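Local coordinates for protein quinone oxidoreductase 1 (Escherichia coli, PDB 1QOR) that catalyses the NADPH-dependent one-electron reduction of quinones to 1,4-benzosemiquinones, working as a homodimer that binds the coenzyme in a Rossmann-type domain, at residues G218-E223 / N240-V245; V212-V217 / L234-G239; A66-K71 / I113-A118; I31-K36 / D83-A88. All coordinates share one frame; numbering follows the deposited sequence.

How the contacts relate
Contacts 1 and 2 belong to the NADPH-binding domain and touch each other. Contact 2 is wholly buried, a parallel strand pair held by backbone bonds, while contact 1 is partly buried and joins the loops that leave those same strands, mixing serine and glycine fits with charges near solvent. Contacts 3 and 4, whose centres lie about 5 Å apart, draw on neighbouring strands of one curled sheet in the GroES-like part, about 31 Å from contact 2 between centres. Both are buried and neither has a clear hydrogen bond across it: contact 3 sets a phenylalanine of a helix start on a strand, and contact 4 crosses two strands through valines and a tyrosine.

Contact 1: G218-E223 / N240-V245; sequences GRDTWE and NSSGAV. With NDP (NADPH dihydro-nicotinamide-adenine-dinucleotide phosphate), chain D.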
# COMPACT_ATOMS: atom_id res chain seq x y z
N GLY A 218 7.95 -11.55 -6.60
CA GLY A 218 7.60 -11.86 -5.24
C GLY A 218 8.71 -11.99 -4.22
O GLY A 218 9.49 -11.05 -4.00
N ARG A 219 8.78 -13.17 -3.62
CA ARG A 219 9.72 -13.46 -2.55
C ARG A 219 11.19 -13.05 -2.73
O ARG A 219 11.73 -12.29 -1.90
CB ARG A 219 9.61 -14.95 -2.22
CG ARG A 219 10.63 -15.54 -1.30
CD ARG A 219 10.27 -16.99 -1.12
NE ARG A 219 11.44 -17.84 -0.92
CZ ARG A 219 12.17 -18.40 -1.89
NH1 ARG A 219 11.88 -18.21 -3.20
NH2 ARG A 219 13.21 -19.17 -1.56
N ASP A 220 11.79 -13.49 -3.83
CA ASP A 220 13.22 -13.21 -4.09
C ASP A 220 13.64 -11.75 -4.20
O ASP A 220 14.73 -11.41 -3.79
CB ASP A 220 13.74 -13.99 -5.30
CG ASP A 220 13.83 -15.49 -5.03
OD1 ASP A 220 13.65 -15.94 -3.87
OD2 ASP A 220 14.09 -16.24 -6.01
N THR A 221 12.72 -10.88 -4.62
CA THR A 221 13.07 -9.48 -4.85
C THR A 221 12.45 -8.46 -3.92
O THR A 221 12.75 -7.25 -4.02
CB THR A 221 12.70 -9.09 -6.30
OG1 THR A 221 11.35 -9.51 -6.59
CG2 THR A 221 13.67 -9.75 -7.29
N TRP A 222 11.61 -8.93 -3.01
CA TRP A 222 10.91 -8.07 -2.08
C TRP A 222 11.74 -6.94 -1.45
O TRP A 222 11.42 -5.76 -1.58
CB TRP A 222 10.23 -8.94 -0.98
CG TRP A 222 9.52 -8.14 0.13
CD1 TRP A 222 9.90 -8.07 1.44
CD2 TRP A 222 8.37 -7.27 -0.00
NE1 TRP A 222 9.07 -7.21 2.11
CE2 TRP A 222 8.13 -6.71 1.26
CE3 TRP A 222 7.52 -6.92 -1.07
CZ2 TRP A 222 7.07 -5.81 1.50
CZ3 TRP A 222 6.46 -6.03 -0.83
CH2 TRP A 222 6.25 -5.48 0.45
N GLU A 223 12.78 -7.31 -0.73
CA GLU A 223 13.61 -6.33 -0.06
C GLU A 223 14.38 -5.42 -1.05
O GLU A 223 14.39 -4.18 -0.89
CB GLU A 223 14.55 -7.07 0.91
CG GLU A 223 14.27 -6.75 2.41
CD GLU A 223 13.44 -7.84 3.14
OE1 GLU A 223 13.31 -8.98 2.59
OE2 GLU A 223 12.93 -7.55 4.29
N ASN A 240 3.83 -14.03 -7.89
CA ASN A 240 4.48 -14.86 -6.88
C ASN A 240 5.38 -15.86 -7.64
O ASN A 240 5.48 -17.02 -7.20
CB ASN A 240 3.47 -15.73 -6.09
CG ASN A 240 2.15 -15.05 -5.86
OD1 ASN A 240 1.11 -15.57 -6.26
ND2 ASN A 240 2.16 -13.88 -5.25
N SER A 241 6.09 -15.42 -8.69
CA SER A 241 6.91 -16.34 -9.48
C SER A 241 7.93 -17.11 -8.69
O SER A 241 8.12 -18.31 -8.92
CB SER A 241 7.57 -15.63 -10.63
OG SER A 241 6.58 -15.08 -11.49
N SER A 242 8.60 -16.44 -7.76
CA SER A 242 9.58 -17.14 -6.94
C SER A 242 8.94 -17.53 -5.59
O SER A 242 9.63 -18.05 -4.72
CB SER A 242 10.79 -16.24 -6.67
OG SER A 242 10.46 -15.12 -5.85
N GLY A 243 7.67 -17.22 -5.40
CA GLY A 243 7.03 -17.52 -4.14
C GLY A 243 6.26 -16.31 -3.66
O GLY A 243 6.58 -15.18 -4.06
N ALA A 244 5.21 -16.52 -2.86
CA ALA A 244 4.42 -15.40 -2.34
C ALA A 244 5.25 -14.61 -1.35
O ALA A 244 6.27 -15.11 -0.85
CB ALA A 244 3.14 -15.91 -1.65
N VAL A 245 4.88 -13.35 -1.11
CA VAL A 245 5.63 -12.61 -0.10
C VAL A 245 4.87 -12.70 1.23
O VAL A 245 3.72 -12.29 1.36
CB VAL A 245 6.17 -11.16 -0.54
CG1 VAL A 245 5.83 -10.82 -1.98
CG2 VAL A 245 5.84 -10.09 0.48
PA NDP D . 6.44 -15.18 -17.36
O1A NDP D . 6.34 -15.63 -18.77
O2A NDP D . 6.85 -13.78 -17.08
O5B NDP D . 7.30 -16.17 -16.53
C5B NDP D . 7.77 -15.89 -15.23
C4B NDP D . 9.14 -15.30 -15.33
O4B NDP D . 9.35 -14.83 -14.01
C3B NDP D . 10.30 -16.26 -15.61
O3B NDP D . 10.44 -16.46 -17.04
C2B NDP D . 11.45 -15.63 -14.83
O2B NDP D . 12.16 -14.77 -15.71
C1B NDP D . 10.73 -14.83 -13.65
N9A NDP D . 11.14 -15.53 -12.43
C8A NDP D . 11.90 -15.06 -11.44
N7A NDP D . 12.09 -16.02 -10.52
C5A NDP D . 11.43 -17.06 -10.98
C6A NDP D . 11.37 -18.30 -10.36
N6A NDP D . 11.98 -18.57 -9.22
N1A NDP D . 10.66 -19.23 -11.01
C2A NDP D . 10.03 -18.99 -12.19
N3A NDP D . 10.10 -17.79 -12.77
C4A NDP D . 10.82 -16.80 -12.17
O3 NDP D . 4.95 -15.34 -16.84
PN NDP D . 3.58 -14.60 -17.09
O1N NDP D . 3.70 -13.50 -18.11
O2N NDP D . 2.50 -15.65 -17.27
O5D NDP D . 3.38 -13.94 -15.60
C5D NDP D . 4.30 -13.06 -14.96
C4D NDP D . 3.92 -12.82 -13.54
O4D NDP D . 2.73 -11.99 -13.48
C3D NDP D . 3.60 -14.09 -12.77
O3D NDP D . 4.15 -14.01 -11.45
C2D NDP D . 2.06 -14.07 -12.75
O2D NDP D . 1.53 -14.83 -11.69
C1D NDP D . 1.74 -12.61 -12.57
N1N NDP D . 0.48 -12.03 -13.11
C2N NDP D . -0.29 -11.22 -12.31
C3N NDP D . -1.45 -10.68 -12.84
C7N NDP D . -2.32 -9.75 -12.01
O7N NDP D . -3.33 -9.23 -12.48
N7N NDP D . -1.90 -9.56 -10.77
C4N NDP D . -1.84 -10.93 -14.15
C5N NDP D . -1.04 -11.75 -14.95
C6N NDP D . 0.11 -12.30 -14.42
P2B NDP D . 13.78 -14.45 -15.48
O1X NDP D . 14.07 -13.34 -16.41
O2X NDP D . 13.91 -14.07 -14.07
O3X NDP D . 14.42 -15.74 -15.81
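S242 reaches across to D220, and its hydroxyl OG takes the backbone N-H of D220 in a nearly straight bond of 2.9 Å (174°). The same OG is also hydrogen-bonded to the carbonyl oxygen of V217, so a small side chain with a hydroxyl suits this spot; an alanine here would probably leave the D220 N-H without its acceptor and weaken the hold on the chain leading into helix 222-227. Beside it R219 N bonds to G243 O at 3.0 Å. Both glycines suit their places: a side chain on G218 would run into G243 O, and one on G243 would press on R219 CD. The packed side lies beyond. V245 sends CG1 against G218 C (3.8 Å) and lays CG2 over one face of the W222 indole, 4.0 Å from the centre of its six-membered ring. W222 CG is anti to the backbone N (chi1 176°), and the two side chains cross at about a right angle; L250 of the second subunit packs on W222 and V245. Toward solvent the hold is looser. R219 NH1 bonds weakly to S242 O, and its salt bridge to D220 OD1 is of charges alone. N240 to G243 form a type I turn, from which S241 OG bonds to the nicotinamide ribose hydroxyl O3D of NADPH at 2.7 Å. Such loops, leaving the C-terminal ends of adjacent parallel strands, line the coenzyme site of a Rossmann fold.

Contact 2: V212-V217 / L234-G239; sequences VVYDSV and LMVSFG. With NDP (NADPH dihydro-nicotinamide-adenine-dinucleotide phosphate), chain D.
The carbonyl oxygen of D215 is gripped from two quarters: F238 N donates to it at 3.0 Å, from above the carbonyl plane, and a water donates at 2.8 Å while also hydrogen-bonded to S237 OG. Upstream the strands pair in a regular ladder, V236 N giving to V213 O and D215 N to V236 O, each at 2.8 Å. The two strands run 10° from parallel and are joined through helix 222-227, a beta-alpha-beta crossover of the Rossmann fold; beta-branched valines suit its extended strands. On one face V236 CB packs against Y214 CD1, the two side chains side by side, and the tyrosine hydroxyl bonds to L131 O. On the other, M235 bends at chi2 (65°), which puts SD beside V213 CG1 at 4.0 Å; its CE touches D215 OD2, an oxygen hydrogen-bonded to T221 OG1 and S225 OG. D215 OD1 takes V217 N at 2.8 Å in an Asx turn that redirects the chain beyond the strand. There S216 CB lies over one face of the F238 ring, 3.8 Å from its centre, while Y214 C meets the ring edge. G239 lies close to S216 O, where a side chain would collide with it, and that oxygen accepts a weak hydrogen bond from O3D of NADPH.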
# COMPACT_ATOMS: atom_id res chain seq x y z
N VAL A 212 7.78 4.20 -8.75
CA VAL A 212 7.01 2.98 -8.76
C VAL A 212 7.83 1.78 -9.23
O VAL A 212 8.71 1.94 -10.09
CB VAL A 212 5.72 3.16 -9.57
CG1 VAL A 212 6.08 3.51 -11.03
CG2 VAL A 212 4.84 1.89 -9.47
N VAL A 213 7.57 0.62 -8.62
CA VAL A 213 8.22 -0.66 -8.90
C VAL A 213 7.13 -1.68 -9.15
O VAL A 213 6.23 -1.84 -8.31
CB VAL A 213 9.02 -1.22 -7.69
CG1 VAL A 213 9.49 -2.61 -7.99
CG2 VAL A 213 10.30 -0.37 -7.45
N TYR A 214 7.15 -2.34 -10.31
CA TYR A 214 6.18 -3.37 -10.64
C TYR A 214 6.92 -4.65 -10.49
O TYR A 214 7.75 -4.98 -11.33
CB TYR A 214 5.65 -3.22 -12.05
CG TYR A 214 4.84 -1.98 -12.23
CD1 TYR A 214 3.47 -1.97 -12.00
CD2 TYR A 214 5.44 -0.80 -12.73
CE1 TYR A 214 2.71 -0.84 -12.26
CE2 TYR A 214 4.67 0.35 -13.01
CZ TYR A 214 3.32 0.32 -12.77
OH TYR A 214 2.56 1.43 -13.06
N ASP A 215 6.56 -5.42 -9.47
CA ASP A 215 7.28 -6.63 -9.15
C ASP A 215 6.42 -7.92 -9.12
O ASP A 215 5.60 -8.13 -8.19
CB ASP A 215 8.05 -6.38 -7.82
CG ASP A 215 8.88 -7.56 -7.37
OD1 ASP A 215 8.65 -8.72 -7.78
OD2 ASP A 215 9.77 -7.36 -6.54
N SER A 216 6.64 -8.81 -10.09
CA SER A 216 5.88 -10.02 -10.17
C SER A 216 6.66 -11.18 -9.68
O SER A 216 6.15 -12.31 -9.65
CB SER A 216 5.41 -10.29 -11.60
OG SER A 216 6.49 -10.47 -12.49
N VAL A 217 7.91 -10.94 -9.29
CA VAL A 217 8.68 -12.11 -8.86
C VAL A 217 8.41 -12.52 -7.40
O VAL A 217 8.55 -13.70 -7.05
CB VAL A 217 10.19 -12.13 -9.37
CG1 VAL A 217 10.50 -10.98 -10.30
CG2 VAL A 217 11.21 -12.43 -8.27
N LEU A 234 5.52 3.82 -4.62
CA LEU A 234 4.55 2.73 -4.66
C LEU A 234 5.12 1.43 -5.11
O LEU A 234 5.65 1.35 -6.21
CB LEU A 234 3.40 3.09 -5.58
CG LEU A 234 2.34 2.00 -5.81
CD1 LEU A 234 1.43 1.71 -4.57
CD2 LEU A 234 1.49 2.46 -7.00
N MET A 235 4.99 0.40 -4.28
CA MET A 235 5.46 -0.94 -4.59
C MET A 235 4.24 -1.76 -5.06
O MET A 235 3.25 -1.88 -4.30
CB MET A 235 6.13 -1.57 -3.36
CG MET A 235 6.33 -3.08 -3.42
SD MET A 235 7.48 -3.61 -4.71
CE MET A 235 7.97 -5.29 -4.25
N VAL A 236 4.26 -2.21 -6.32
CA VAL A 236 3.18 -3.03 -6.88
C VAL A 236 3.59 -4.50 -6.92
O VAL A 236 4.40 -4.91 -7.76
CB VAL A 236 2.74 -2.53 -8.28
CG1 VAL A 236 1.47 -3.32 -8.78
CG2 VAL A 236 2.43 -1.02 -8.23
N SER A 237 3.14 -5.28 -5.93
CA SER A 237 3.45 -6.71 -5.87
C SER A 237 2.31 -7.42 -6.62
O SER A 237 1.17 -7.46 -6.14
CB SER A 237 3.48 -7.15 -4.42
OG SER A 237 3.91 -8.50 -4.33
N PHE A 238 2.58 -7.96 -7.82
CA PHE A 238 1.50 -8.54 -8.60
C PHE A 238 1.76 -9.93 -9.11
O PHE A 238 1.08 -10.39 -10.02
CB PHE A 238 1.11 -7.57 -9.75
CG PHE A 238 2.08 -7.54 -10.93
CD1 PHE A 238 3.22 -6.75 -10.89
CD2 PHE A 238 1.80 -8.28 -12.09
CE1 PHE A 238 4.09 -6.68 -11.98
CE2 PHE A 238 2.65 -8.24 -13.19
CZ PHE A 238 3.80 -7.44 -13.15
N GLY A 239 2.74 -10.61 -8.52
CA GLY A 239 3.05 -11.97 -8.94
C GLY A 239 3.74 -12.70 -7.79
O GLY A 239 4.12 -12.08 -6.80
PA NDP D . 6.44 -15.18 -17.36
O1A NDP D . 6.34 -15.63 -18.77
O2A NDP D . 6.85 -13.78 -17.08
O5B NDP D . 7.30 -16.17 -16.53
C5B NDP D . 7.77 -15.89 -15.23
C4B NDP D . 9.14 -15.30 -15.33
O4B NDP D . 9.35 -14.83 -14.01
C3B NDP D . 10.30 -16.26 -15.61
O3B NDP D . 10.44 -16.46 -17.04
C2B NDP D . 11.45 -15.63 -14.83
O2B NDP D . 12.16 -14.77 -15.71
C1B NDP D . 10.73 -14.83 -13.65
N9A NDP D . 11.14 -15.53 -12.43
C8A NDP D . 11.90 -15.06 -11.44
N7A NDP D . 12.09 -16.02 -10.52
C5A NDP D . 11.43 -17.06 -10.98
C6A NDP D . 11.37 -18.30 -10.36
N6A NDP D . 11.98 -18.57 -9.22
N1A NDP D . 10.66 -19.23 -11.01
C2A NDP D . 10.03 -18.99 -12.19
N3A NDP D . 10.10 -17.79 -12.77
C4A NDP D . 10.82 -16.80 -12.17
O3 NDP D . 4.95 -15.34 -16.84
PN NDP D . 3.58 -14.60 -17.09
O1N NDP D . 3.70 -13.50 -18.11
O2N NDP D . 2.50 -15.65 -17.27
O5D NDP D . 3.38 -13.94 -15.60
C5D NDP D . 4.30 -13.06 -14.96
C4D NDP D . 3.92 -12.82 -13.54
O4D NDP D . 2.73 -11.99 -13.48
C3D NDP D . 3.60 -14.09 -12.77
O3D NDP D . 4.15 -14.01 -11.45
C2D NDP D . 2.06 -14.07 -12.75
O2D NDP D . 1.53 -14.83 -11.69
C1D NDP D . 1.74 -12.61 -12.57
N1N NDP D . 0.48 -12.03 -13.11
C2N NDP D . -0.29 -11.22 -12.31
C3N NDP D . -1.45 -10.68 -12.84
C7N NDP D . -2.32 -9.75 -12.01
O7N NDP D . -3.33 -9.23 -12.48
N7N NDP D . -1.90 -9.56 -10.77
C4N NDP D . -1.84 -10.93 -14.15
C5N NDP D . -1.04 -11.75 -14.95
C6N NDP D . 0.11 -12.30 -14.42
P2B NDP D . 13.78 -14.45 -15.48
O1X NDP D . 14.07 -13.34 -16.41
O2X NDP D . 13.91 -14.07 -14.07
O3X NDP D . 14.42 -15.74 -15.81
O HOH W 1 6.29 -8.91 -5.54

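Contact 3: A66-K71 / I113-A118; sequences AGIVSK and ISFEQA
F115 lays its ring against the strand at G67, whose CA sits over one ring face, 4.0 Å from the centre. The ring packs here on bare backbone, with F115 CE1 3.4 Å from G67 O. On either side in sequence a methyl group helps to hold the ring: A66 CB lies 3.8 Å from F115 CD1, and I68 CD1 is 3.6 Å from F115 CE2, the isoleucine and phenylalanine side chains crossing at about a right angle. A66 CB also touches A118 CB, one turn further along the helix, at 3.9 Å, where two small residues let the helix approach the strand. Chi1 of -70° sets F115 CG anti to the carbonyl carbon, beside the backbone N. Behind it the helix start is fixed by a capping box: S114 OG, at the N-cap, accepts from Q117 N at 3.0 Å, and Q117 OE1 accepts from S114 N at 2.8 Å in its carbonyl plane, on a lone pair. Further out, R84 makes a cation-pi contact with F115 and bonds to I113 O. Helix 115-135 thus begins against strand 65-72, which is paired on its two sides with strands 30-35 and 84-87.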
# COMPACT_ATOMS: atom_id res chain seq x y z
N ALA A 66 -9.08 -18.28 -27.08
CA ALA A 66 -9.72 -17.56 -28.20
C ALA A 66 -10.27 -18.61 -29.14
O ALA A 66 -9.69 -19.71 -29.26
CB ALA A 66 -8.66 -16.67 -28.95
N GLY A 67 -11.39 -18.31 -29.79
CA GLY A 67 -11.95 -19.28 -30.72
C GLY A 67 -13.25 -18.84 -31.35
O GLY A 67 -13.59 -17.65 -31.33
N ILE A 68 -14.02 -19.81 -31.84
CA ILE A 68 -15.30 -19.51 -32.47
C ILE A 68 -16.48 -19.96 -31.64
O ILE A 68 -16.52 -21.07 -31.12
CB ILE A 68 -15.41 -20.11 -33.91
CG1 ILE A 68 -14.39 -19.45 -34.83
CG2 ILE A 68 -16.76 -19.78 -34.54
CD1 ILE A 68 -13.31 -20.38 -35.21
N VAL A 69 -17.44 -19.06 -31.50
CA VAL A 69 -18.62 -19.38 -30.73
C VAL A 69 -19.46 -20.43 -31.46
O VAL A 69 -19.92 -20.21 -32.58
CB VAL A 69 -19.43 -18.12 -30.50
CG1 VAL A 69 -20.74 -18.44 -29.84
CG2 VAL A 69 -18.63 -17.20 -29.65
N SER A 70 -19.57 -21.62 -30.87
CA SER A 70 -20.39 -22.67 -31.49
C SER A 70 -21.86 -22.58 -31.07
O SER A 70 -22.72 -22.78 -31.87
CB SER A 70 -19.82 -24.05 -31.19
OG SER A 70 -19.78 -24.22 -29.79
N LYS A 71 -22.14 -22.23 -29.82
CA LYS A 71 -23.53 -22.11 -29.39
C LYS A 71 -23.70 -20.91 -28.48
O LYS A 71 -22.73 -20.48 -27.85
CB LYS A 71 -23.98 -23.35 -28.61
CG LYS A 71 -23.76 -24.68 -29.30
CD LYS A 71 -24.30 -25.77 -28.43
CE LYS A 71 -24.02 -27.12 -29.00
NZ LYS A 71 -24.43 -28.13 -27.99
N ILE A 113 -6.91 -9.57 -35.93
CA ILE A 113 -6.18 -10.24 -34.89
C ILE A 113 -6.45 -11.72 -34.92
O ILE A 113 -7.60 -12.14 -34.88
CB ILE A 113 -6.50 -9.59 -33.52
CG1 ILE A 113 -6.13 -8.08 -33.60
CG2 ILE A 113 -5.69 -10.31 -32.38
CD1 ILE A 113 -6.42 -7.31 -32.39
N SER A 114 -5.37 -12.50 -35.06
CA SER A 114 -5.48 -13.94 -35.11
C SER A 114 -5.75 -14.58 -33.74
O SER A 114 -5.42 -14.01 -32.69
CB SER A 114 -4.20 -14.50 -35.68
OG SER A 114 -3.24 -14.63 -34.68
N PHE A 115 -6.23 -15.83 -33.75
CA PHE A 115 -6.54 -16.53 -32.51
C PHE A 115 -5.29 -16.73 -31.70
O PHE A 115 -5.36 -16.60 -30.48
CB PHE A 115 -7.23 -17.89 -32.76
CG PHE A 115 -8.63 -17.75 -33.27
CD1 PHE A 115 -9.52 -16.92 -32.64
CD2 PHE A 115 -9.04 -18.47 -34.37
CE1 PHE A 115 -10.84 -16.80 -33.10
CE2 PHE A 115 -10.34 -18.36 -34.84
CZ PHE A 115 -11.24 -17.53 -34.21
N GLU A 116 -4.17 -17.02 -32.36
CA GLU A 116 -2.90 -17.22 -31.67
C GLU A 116 -2.37 -15.92 -31.06
O GLU A 116 -1.70 -15.94 -30.02
CB GLU A 116 -1.86 -17.78 -32.63
CG GLU A 116 -2.21 -19.13 -33.22
CD GLU A 116 -0.98 -19.90 -33.73
OE1 GLU A 116 0.10 -19.28 -33.92
OE2 GLU A 116 -1.09 -21.13 -33.93
N GLN A 117 -2.66 -14.78 -31.72
CA GLN A 117 -2.21 -13.48 -31.21
C GLN A 117 -3.04 -13.10 -30.02
O GLN A 117 -2.53 -12.49 -29.07
CB GLN A 117 -2.38 -12.37 -32.25
CG GLN A 117 -1.38 -12.39 -33.35
CD GLN A 117 -1.70 -11.33 -34.39
OE1 GLN A 117 -2.83 -11.23 -34.88
NE2 GLN A 117 -0.71 -10.49 -34.69
N ALA A 118 -4.32 -13.40 -30.10
CA ALA A 118 -5.27 -13.09 -29.05
C ALA A 118 -4.98 -13.88 -27.77
O ALA A 118 -4.87 -13.29 -26.69
CB ALA A 118 -6.68 -13.34 -29.55

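Contact 4: I31-K36 / D83-A88; sequences IQVENK and DRVVYA
V85 and V33 meet because their first torsions turn one methyl each inward: in V85 chi1 of -57° sets CG1 anti to the carbonyl carbon, which leaves CG2 between the backbone N and the carbonyl carbon, and in V33 CG2 is anti to the carbonyl carbon. These CG2 methyls touch at 3.8 Å, and I31 CD1 adds a looser contact to V85 CG2 at 4.3 Å. Beta-branched residues suit both strands, being at home in extended chain and compact enough for the space between. V33 CG1 meets the Y87 ring at its edge, 4.2 Å from CE2. Beyond it the hydroxyl of Y87 comes up to the side-chain amide of N35, its OH 3.2 Å from N35 CG; the two side chains cross at about a right angle, with amide and ring planes 42° apart. An alanine in place of N35 would probably leave the Y87 hydroxyl without this polar neighbour and open a gap beside the ring. Strands 31-35 and 84-87 run at 94° to each other, axes 8.8 Å apart, facing across the interior of the curled GroES-like sheet in which strand 65-72 pairs with both. H99 and I101 pack on Y87 from a further strand. Between these two segments the contact is apolar at V33 and V85 and polar where the Y87 hydroxyl meets the N35 amide.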
# COMPACT_ATOMS: atom_id res chain seq x y z
N ILE A 31 -21.93 -18.67 -23.51
CA ILE A 31 -21.72 -18.98 -24.92
C ILE A 31 -20.78 -20.18 -24.85
O ILE A 31 -20.12 -20.39 -23.82
CB ILE A 31 -21.00 -17.83 -25.70
CG1 ILE A 31 -19.62 -17.53 -25.07
CG2 ILE A 31 -21.90 -16.62 -25.76
CD1 ILE A 31 -18.77 -16.46 -25.76
N GLN A 32 -20.78 -21.01 -25.89
CA GLN A 32 -19.89 -22.16 -25.93
C GLN A 32 -18.88 -21.84 -27.02
O GLN A 32 -19.27 -21.45 -28.13
CB GLN A 32 -20.67 -23.39 -26.33
CG GLN A 32 -19.79 -24.56 -26.65
CD GLN A 32 -20.59 -25.83 -26.64
OE1 GLN A 32 -21.10 -26.24 -25.58
NE2 GLN A 32 -20.74 -26.45 -27.81
N VAL A 33 -17.60 -22.08 -26.74
CA VAL A 33 -16.55 -21.75 -27.70
C VAL A 33 -15.67 -22.92 -28.05
O VAL A 33 -15.28 -23.69 -27.19
CB VAL A 33 -15.66 -20.60 -27.14
CG1 VAL A 33 -14.44 -20.34 -28.01
CG2 VAL A 33 -16.49 -19.33 -26.96
N GLU A 34 -15.45 -23.11 -29.34
CA GLU A 34 -14.55 -24.17 -29.76
C GLU A 34 -13.21 -23.44 -29.76
O GLU A 34 -13.00 -22.50 -30.57
CB GLU A 34 -14.85 -24.61 -31.18
CG GLU A 34 -16.14 -25.35 -31.42
CD GLU A 34 -16.35 -25.55 -32.92
OE1 GLU A 34 -15.51 -26.24 -33.56
OE2 GLU A 34 -17.31 -24.94 -33.46
N ASN A 35 -12.32 -23.83 -28.85
CA ASN A 35 -11.03 -23.17 -28.70
C ASN A 35 -10.06 -23.50 -29.82
O ASN A 35 -9.94 -24.65 -30.21
CB ASN A 35 -10.44 -23.48 -27.32
CG ASN A 35 -11.23 -22.82 -26.16
OD1 ASN A 35 -11.19 -23.31 -25.03
ND2 ASN A 35 -11.92 -21.73 -26.43
N LYS A 36 -9.41 -22.46 -30.36
CA LYS A 36 -8.42 -22.58 -31.46
C LYS A 36 -7.02 -22.36 -30.93
O LYS A 36 -6.05 -22.93 -31.44
CB LYS A 36 -8.68 -21.50 -32.51
CG LYS A 36 -10.09 -21.55 -33.11
CD LYS A 36 -10.21 -22.85 -33.82
CE LYS A 36 -11.57 -23.05 -34.38
NZ LYS A 36 -11.57 -24.42 -35.01
N ASP A 83 -19.23 -15.99 -34.33
CA ASP A 83 -18.33 -14.90 -33.93
C ASP A 83 -16.99 -15.39 -33.44
O ASP A 83 -16.89 -16.53 -32.98
CB ASP A 83 -18.93 -14.03 -32.85
CG ASP A 83 -20.04 -13.15 -33.37
OD1 ASP A 83 -20.21 -13.05 -34.61
OD2 ASP A 83 -20.76 -12.53 -32.54
N ARG A 84 -15.95 -14.57 -33.63
CA ARG A 84 -14.59 -14.92 -33.18
C ARG A 84 -14.42 -14.18 -31.85
O ARG A 84 -14.62 -12.97 -31.80
CB ARG A 84 -13.54 -14.42 -34.16
CG ARG A 84 -13.64 -14.98 -35.58
CD ARG A 84 -12.27 -14.97 -36.33
NE ARG A 84 -11.66 -13.66 -36.18
CZ ARG A 84 -10.37 -13.44 -35.98
NH1 ARG A 84 -9.47 -14.42 -35.93
NH2 ARG A 84 -10.02 -12.20 -35.71
N VAL A 85 -14.08 -14.88 -30.78
CA VAL A 85 -13.94 -14.22 -29.47
C VAL A 85 -12.71 -14.64 -28.69
O VAL A 85 -12.08 -15.68 -28.99
CB VAL A 85 -15.18 -14.53 -28.55
CG1 VAL A 85 -16.46 -14.11 -29.20
CG2 VAL A 85 -15.22 -16.00 -28.22
N VAL A 86 -12.34 -13.82 -27.71
CA VAL A 86 -11.25 -14.14 -26.80
C VAL A 86 -11.82 -13.91 -25.40
O VAL A 86 -12.66 -13.02 -25.18
CB VAL A 86 -10.04 -13.12 -26.75
CG1 VAL A 86 -8.71 -13.84 -26.84
CG2 VAL A 86 -10.22 -11.90 -27.59
N TYR A 87 -11.25 -14.59 -24.43
CA TYR A 87 -11.65 -14.36 -23.05
C TYR A 87 -10.44 -14.63 -22.15
O TYR A 87 -9.57 -15.44 -22.50
CB TYR A 87 -12.85 -15.24 -22.67
CG TYR A 87 -12.69 -16.69 -22.97
CD1 TYR A 87 -12.13 -17.56 -22.04
CD2 TYR A 87 -13.11 -17.19 -24.20
CE1 TYR A 87 -11.99 -18.91 -22.35
CE2 TYR A 87 -12.98 -18.53 -24.51
CZ TYR A 87 -12.43 -19.39 -23.59
OH TYR A 87 -12.32 -20.74 -23.95
N ALA A 88 -10.38 -13.90 -21.04
CA ALA A 88 -9.28 -14.02 -20.06
C ALA A 88 -9.76 -14.48 -18.68
O ALA A 88 -8.96 -14.92 -17.83
CB ALA A 88 -8.60 -12.67 -19.91